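Local structure of glycoside hydrolase family 81 (Clostridium thermocellum, 6FOP) at residues 33-37 against 395-399; 18-22 against 410-414. The protein probably hydrolyses beta-1,3-glucans such as laminarin, contributing to their breakdown by the bacterial cellulosome. All blocks are in the same frame, centred on the assembly; numbering follows the deposited sequence.

Contact 1. Residues 33-37 against 395-399; sequences GAVPT and SNWGT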
ATOM      1  N   GLY A  33     -11.666  -0.473  19.855  1.00 22.75           N
ATOM      2  CA  GLY A  33     -12.168  -0.814  18.543  1.00 22.26           C
ATOM      3  C   GLY A  33     -11.259  -1.761  17.792  1.00 20.69           C
ATOM      4  O   GLY A  33     -10.305  -2.320  18.328  1.00 20.81           O
ATOM      5  N   ALA A  34     -11.543  -1.930  16.518  1.00 17.92           N
ATOM      6  CA  ALA A  34     -10.771  -2.859  15.717  1.00 16.97           C
ATOM      7  C   ALA A  34      -9.285  -2.482  15.696  1.00 15.88           C
ATOM      8  O   ALA A  34      -8.932  -1.296  15.628  1.00 17.01           O
ATOM      9  CB  ALA A  34     -11.335  -2.933  14.323  1.00 17.41           C
ATOM     10  N   VAL A  35      -8.446  -3.497  15.730  1.00 15.27           N
ATOM     11  CA  VAL A  35      -6.998  -3.341  15.892  1.00 15.89           C
ATOM     12  C   VAL A  35      -6.320  -3.195  14.535  1.00 15.26           C
ATOM     13  O   VAL A  35      -6.463  -4.062  13.684  1.00 15.24           O
ATOM     14  CB  VAL A  35      -6.442  -4.569  16.637  1.00 16.69           C
ATOM     15  CG1 VAL A  35      -4.942  -4.469  16.792  1.00 17.32           C
ATOM     16  CG2 VAL A  35      -7.142  -4.724  17.987  1.00 17.97           C
ATOM     17  N   PRO A  36      -5.569  -2.100  14.307  1.00 14.92           N
ATOM     18  CA  PRO A  36      -4.827  -2.000  13.047  1.00 14.97           C
ATOM     19  C   PRO A  36      -3.872  -3.171  12.833  1.00 14.95           C
ATOM     20  O   PRO A  36      -3.225  -3.637  13.783  1.00 15.24           O
ATOM     21  CB  PRO A  36      -4.049  -0.682  13.198  1.00 14.74           C
ATOM     22  CG  PRO A  36      -4.903   0.098  14.151  1.00 15.20           C
ATOM     23  CD  PRO A  36      -5.398  -0.899  15.132  1.00 15.48           C
ATOM     24  N   THR A  37      -3.796  -3.638  11.586  1.00 14.75           N
ATOM     25  CA  THR A  37      -2.870  -4.699  11.166  1.00 14.87           C
ATOM     26  C   THR A  37      -2.236  -4.311   9.833  1.00 12.88           C
ATOM     27  O   THR A  37      -2.522  -3.240   9.270  1.00 13.72           O
ATOM     28  CB  THR A  37      -3.629  -6.036  10.994  1.00 15.05           C
ATOM     29  OG1 THR A  37      -4.545  -5.949   9.897  1.00 14.82           O
ATOM     30  CG2 THR A  37      -4.408  -6.397  12.243  1.00 15.67           C
ATOM     31  N   SER A 395     -14.119 -10.758  16.091  1.00 19.91           N
ATOM     32  CA  SER A 395     -14.358  -9.564  16.915  1.00 20.48           C
ATOM     33  C   SER A 395     -13.262  -9.327  17.955  1.00 21.23           C
ATOM     34  O   SER A 395     -13.374  -8.428  18.775  1.00 26.85           O
ATOM     35  CB  SER A 395     -15.701  -9.661  17.614  1.00 22.96           C
ATOM     36  OG  SER A 395     -15.706 -10.789  18.466  1.00 25.53           O
ATOM     37  N   ASN A 396     -12.238 -10.166  17.966  1.00 19.32           N
ATOM     38  CA  ASN A 396     -11.049  -9.928  18.795  1.00 18.69           C
ATOM     39  C   ASN A 396     -10.177  -8.861  18.126  1.00 19.10           C
ATOM     40  O   ASN A 396      -9.887  -7.824  18.698  1.00 20.89           O
ATOM     41  CB  ASN A 396     -10.327 -11.270  18.969  1.00 20.14           C
ATOM     42  CG  ASN A 396      -9.149 -11.194  19.904  1.00 20.05           C
ATOM     43  OD1 ASN A 396      -9.180 -10.475  20.910  1.00 23.28           O
ATOM     44  ND2 ASN A 396      -8.103 -11.948  19.586  1.00 21.27           N
ATOM     45  N   TRP A 397      -9.799  -9.133  16.875  1.00 17.85           N
ATOM     46  CA  TRP A 397      -9.059  -8.180  16.053  1.00 17.86           C
ATOM     47  C   TRP A 397      -9.974  -7.182  15.336  1.00 17.27           C
ATOM     48  O   TRP A 397      -9.623  -6.010  15.177  1.00 16.44           O
ATOM     49  CB  TRP A 397      -8.178  -8.909  15.023  1.00 17.52           C
ATOM     50  CG  TRP A 397      -7.033  -9.652  15.659  1.00 16.88           C
ATOM     51  CD1 TRP A 397      -7.089 -10.889  16.253  1.00 18.04           C
ATOM     52  CD2 TRP A 397      -5.688  -9.196  15.818  1.00 16.43           C
ATOM     53  NE1 TRP A 397      -5.857 -11.239  16.743  1.00 18.25           N
ATOM     54  CE2 TRP A 397      -4.981 -10.214  16.504  1.00 16.16           C
ATOM     55  CE3 TRP A 397      -5.013  -8.033  15.456  1.00 16.46           C
ATOM     56  CZ2 TRP A 397      -3.618 -10.105  16.807  1.00 17.36           C
ATOM     57  CZ3 TRP A 397      -3.673  -7.921  15.763  1.00 18.26           C
ATOM     58  CH2 TRP A 397      -2.989  -8.948  16.432  1.00 17.51           C
ATOM     59  N   GLY A 398     -11.119  -7.659  14.849  1.00 16.82           N
ATOM     60  CA  GLY A 398     -12.019  -6.825  14.024  1.00 17.31           C
ATOM     61  C   GLY A 398     -11.646  -6.927  12.551  1.00 16.24           C
ATOM     62  O   GLY A 398     -10.997  -6.030  11.978  1.00 16.06           O
ATOM     63  N   THR A 399     -12.060  -8.034  11.947  1.00 15.77           N
ATOM     64  CA  THR A 399     -11.723  -8.344  10.555  1.00 15.63           C
ATOM     65  C   THR A 399     -12.717  -9.336  10.002  1.00 15.97           C
ATOM     66  O   THR A 399     -13.212 -10.195  10.741  1.00 16.69           O
ATOM     67  CB  THR A 399     -10.248  -8.860  10.422  1.00 16.28           C
ATOM     68  OG1 THR A 399      -9.934  -9.122   9.043  1.00 16.05           O
ATOM     69  CG2 THR A 399     -10.017 -10.121  11.206  1.00 17.13           C
TER
HETATM   70  O   HOH W   1      -8.124  -5.978  12.712  1.00 17.53           O

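Contact 2. Residues 18-22 against 410-414; sequences AKVPQ and DEELN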
ATOM      1  N   ALA A  18     -11.612 -24.306  10.890  1.00 27.36           N
ATOM      2  CA  ALA A  18     -11.209 -22.977  10.437  1.00 24.32           C
ATOM      3  C   ALA A  18     -10.384 -22.337  11.528  1.00 23.50           C
ATOM      4  O   ALA A  18     -10.609 -22.584  12.723  1.00 27.77           O
ATOM      5  CB  ALA A  18     -12.418 -22.113  10.086  1.00 24.36           C
ATOM      6  N   LYS A  19      -9.398 -21.548  11.109  1.00 22.99           N
ATOM      7  CA  LYS A  19      -8.464 -20.942  12.021  1.00 23.71           C
ATOM      8  C   LYS A  19      -8.604 -19.433  11.972  1.00 20.52           C
ATOM      9  O   LYS A  19      -9.064 -18.856  10.980  1.00 20.03           O
ATOM     10  CB  LYS A  19      -7.038 -21.386  11.687  1.00 28.01           C
ATOM     11  CG  LYS A  19      -6.780 -22.889  11.924  1.00 34.66           C
ATOM     12  CD  LYS A  19      -6.804 -23.219  13.427  1.00 42.41           C
ATOM     13  CE  LYS A  19      -6.902 -24.702  13.738  1.00 51.34           C
ATOM     14  NZ  LYS A  19      -7.200 -24.961  15.186  1.00 57.08           N
ATOM     15  N   VAL A  20      -8.226 -18.798  13.079  1.00 20.79           N
ATOM     16  CA  VAL A  20      -8.346 -17.360  13.252  1.00 20.87           C
ATOM     17  C   VAL A  20      -7.030 -16.843  13.774  1.00 19.90           C
ATOM     18  O   VAL A  20      -6.189 -17.624  14.238  1.00 20.34           O
ATOM     19  CB  VAL A  20      -9.496 -16.966  14.219  1.00 21.07           C
ATOM     20  CG1 VAL A  20     -10.829 -17.315  13.601  1.00 22.29           C
ATOM     21  CG2 VAL A  20      -9.351 -17.602  15.607  1.00 22.68           C
ATOM     22  N   PRO A  21      -6.838 -15.520  13.716  1.00 18.14           N
ATOM     23  CA  PRO A  21      -5.614 -15.009  14.336  1.00 19.66           C
ATOM     24  C   PRO A  21      -5.556 -15.273  15.839  1.00 20.50           C
ATOM     25  O   PRO A  21      -6.589 -15.441  16.482  1.00 21.34           O
ATOM     26  CB  PRO A  21      -5.686 -13.510  14.101  1.00 22.06           C
ATOM     27  CG  PRO A  21      -6.727 -13.300  13.105  1.00 24.33           C
ATOM     28  CD  PRO A  21      -7.655 -14.454  13.113  1.00 21.17           C
ATOM     29  N   GLN A  22      -4.336 -15.279  16.372  1.00 20.57           N
ATOM     30  CA  GLN A  22      -4.101 -15.557  17.782  1.00 19.81           C
ATOM     31  C   GLN A  22      -5.007 -14.735  18.709  1.00 19.31           C
ATOM     32  O   GLN A  22      -5.351 -13.575  18.437  1.00 20.06           O
ATOM     33  CB  GLN A  22      -2.636 -15.314  18.137  1.00 20.31           C
ATOM     34  CG  GLN A  22      -2.189 -13.890  17.944  1.00 20.35           C
ATOM     35  CD  GLN A  22      -0.718 -13.681  18.171  1.00 21.35           C
ATOM     36  OE1 GLN A  22       0.132 -14.349  17.567  1.00 22.98           O
ATOM     37  NE2 GLN A  22      -0.403 -12.719  19.015  1.00 22.64           N
ATOM     38  N   ASP A 410      -6.314 -16.150   7.028  1.00 15.59           N
ATOM     39  CA  ASP A 410      -6.982 -16.409   8.281  1.00 18.03           C
ATOM     40  C   ASP A 410      -6.091 -16.166   9.517  1.00 18.65           C
ATOM     41  O   ASP A 410      -6.328 -15.225  10.265  1.00 20.77           O
ATOM     42  CB  ASP A 410      -7.612 -17.817   8.288  1.00 20.55           C
ATOM     43  CG  ASP A 410      -6.652 -18.941   7.916  1.00 19.87           C
ATOM     44  OD1 ASP A 410      -5.470 -18.705   7.538  1.00 20.55           O
ATOM     45  OD2 ASP A 410      -7.088 -20.097   8.011  1.00 27.77           O
ATOM     46  N   GLU A 411      -5.041 -16.975   9.700  1.00 18.33           N
ATOM     47  CA  GLU A 411      -4.257 -16.978  10.930  1.00 20.50           C
ATOM     48  C   GLU A 411      -3.283 -15.824  11.025  1.00 18.94           C
ATOM     49  O   GLU A 411      -2.901 -15.419  12.135  1.00 18.83           O
ATOM     50  CB  GLU A 411      -3.430 -18.254  11.053  1.00 24.83           C
ATOM     51  CG  GLU A 411      -4.237 -19.487  11.253  1.00 29.16           C
ATOM     52  CD  GLU A 411      -3.346 -20.648  11.596  1.00 34.94           C
ATOM     53  OE1 GLU A 411      -2.694 -21.195  10.667  1.00 41.20           O
ATOM     54  OE2 GLU A 411      -3.280 -20.964  12.804  1.00 39.96           O
ATOM     55  N   GLU A 412      -2.882 -15.279   9.884  1.00 16.91           N
ATOM     56  CA  GLU A 412      -1.887 -14.203   9.836  1.00 15.91           C
ATOM     57  C   GLU A 412      -2.451 -12.881   9.352  1.00 15.11           C
ATOM     58  O   GLU A 412      -1.728 -11.879   9.265  1.00 15.56           O
ATOM     59  CB  GLU A 412      -0.742 -14.630   8.937  1.00 17.37           C
ATOM     60  CG  GLU A 412       0.030 -15.827   9.442  1.00 19.28           C
ATOM     61  CD  GLU A 412       1.084 -16.250   8.457  1.00 20.81           C
ATOM     62  OE1 GLU A 412       1.939 -15.415   8.109  1.00 21.57           O
ATOM     63  OE2 GLU A 412       1.074 -17.414   8.020  1.00 28.98           O
ATOM     64  N   LEU A 413      -3.738 -12.873   8.972  1.00 14.66           N
ATOM     65  CA  LEU A 413      -4.360 -11.702   8.359  1.00 15.17           C
ATOM     66  C   LEU A 413      -3.566 -11.189   7.174  1.00 14.08           C
ATOM     67  O   LEU A 413      -3.503  -9.984   6.876  1.00 14.18           O
ATOM     68  CB  LEU A 413      -4.678 -10.612   9.403  1.00 16.51           C
ATOM     69  CG  LEU A 413      -5.711 -11.046  10.432  1.00 18.65           C
ATOM     70  CD1 LEU A 413      -6.002  -9.889  11.373  1.00 18.56           C
ATOM     71  CD2 LEU A 413      -7.009 -11.630   9.854  1.00 19.19           C
ATOM     72  N   ASN A 414      -2.983 -12.130   6.426  1.00 14.03           N
ATOM     73  CA  ASN A 414      -2.271 -11.739   5.209  1.00 13.98           C
ATOM     74  C   ASN A 414      -3.225 -11.396   4.056  1.00 14.48           C
ATOM     75  O   ASN A 414      -4.264 -12.031   3.897  1.00 14.63           O
ATOM     76  CB  ASN A 414      -1.376 -12.858   4.694  1.00 14.59           C
ATOM     77  CG  ASN A 414      -0.221 -13.199   5.613  1.00 15.09           C
ATOM     78  OD1 ASN A 414       0.247 -12.382   6.406  1.00 14.61           O
ATOM     79  ND2 ASN A 414       0.230 -14.449   5.519  1.00 15.88           N
TER
HETATM   80  O   HOH W   2      -8.857 -21.972   8.185  1.00 24.66           O
HETATM   81  O   HOH W   3      -3.737 -18.667  15.153  1.00 36.39           O
HETATM   82  O   HOH W   4      -2.260 -16.374  14.592  1.00 21.72           O

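Contact 1. Residues 33-37 against 395-399
Gly-33 leads into this loop-to-loop contact with a positive phi (72°), a conformation that favours glycine. At Ala-34 the backbones come close: its CA lies 3.4 Å from Trp-397 O in a CA-H...O contact, and its CB lies 3.9 Å from Gly-398 O. A small residue suits the site, and glycine is needed opposite, since a CB on Gly-398 would clash with Ala-34 CB. Val-35 makes the one direct hydrogen bond, Val-35 N to Trp-397 O at 2.8 Å and nearly straight (169°). Water 1 joins the same two residues, 2.7 Å from Val-35 O and 2.9 Å from Trp-397 O. The branched side chain of Val-35 brings CG1 to 3.8 Å from Trp-397 CE3. Thr-37 serves two ends: its CG2 packs 3.7 Å from Trp-397 CE3, while OG1 bonds to Arg-468, which also holds Gly-398 O and belongs to a calcium site. Gly-398 and Thr-399 face Asp-394 in a G1 beta bulge, closing the hairpin of strands 390-394 and 399-403. Beyond the two loops, helix 43-46 packs on the contact, with Leu-45 touching Val-35 and Trp-46 stacked on Trp-397.

Contact 2. Residues 18-22 against 410-414
An extended N-terminal strip, 18-22, lies along a turn that leads into helix 416-433 of the family 81 catalytic domain, an (alpha/alpha)6 barrel in this family. Glu-411 and Glu-412 have the backbone angles of a type I beta turn, and Leu-413 follows in the left-handed region (52/36). No direct hydrogen bond crosses the interface, so packing and water hold it together.

The apolar part centres on Pro-21, whose CG rests 3.6 Å from Leu-413 CG; Trp-397 and Ile-401 also touch the proline. Further along, the aliphatic parts of two charged residues meet, Lys-19 CB lying 3.4 Å from Glu-411 CG. Long side chains suit this exposed edge, since their stems can pack while the Lys-19 amine and the Glu-411 carboxylate diverge.

Carbonyl contacts come next. Pro-21 CD sits 3.2 Å from Asp-410 O, and Pro-21 CA makes a CA-H...O contact with Glu-411 O at 3.5 Å. Proline has no N-H to give Asp-410 O, so its polarised ring and alpha C-H groups meet the two carbonyl oxygens instead, while the ring packs on Leu-413. Lys-19 O, 3.2 Å from Asp-410 CB, is bonded by Tyr-403 OH.

Polar bridging falls to water. Asp-410, whose OD2 also bonds Ser-405 and whose OD1 receives a weak bond from Glu-411 N, accepts from water 2 at OD2 (2.6 Å); the same water accepts from Lys-19 N (3.0 Å). At the other end, water 4 accepts from Gln-22 N at 2.9 Å and donates to Glu-411 O at 2.7 Å.

The segments occur along the chain as 18-22, 33-37, 395-399 and 410-414, so contact 2 encloses contact 1 in sequence. Their centres lie 12 Å apart, and both pair the loop between strand 8-11 and helix 43-46 with loops on either end of strand 399-403. They meet directly: Trp-397 NE1 probably donates to Gln-22 O at 2.9 Å, and Thr-399 CG2 packs 3.6 Å from Leu-413 CD2. Between the inner segments run the large antiparallel sheets and then the first helices of the C-terminal domain, 317-329, 339-359 and 362-379. Together the contacts thus fasten the N-terminal loop onto that domain, across more than 350 residues of sequence.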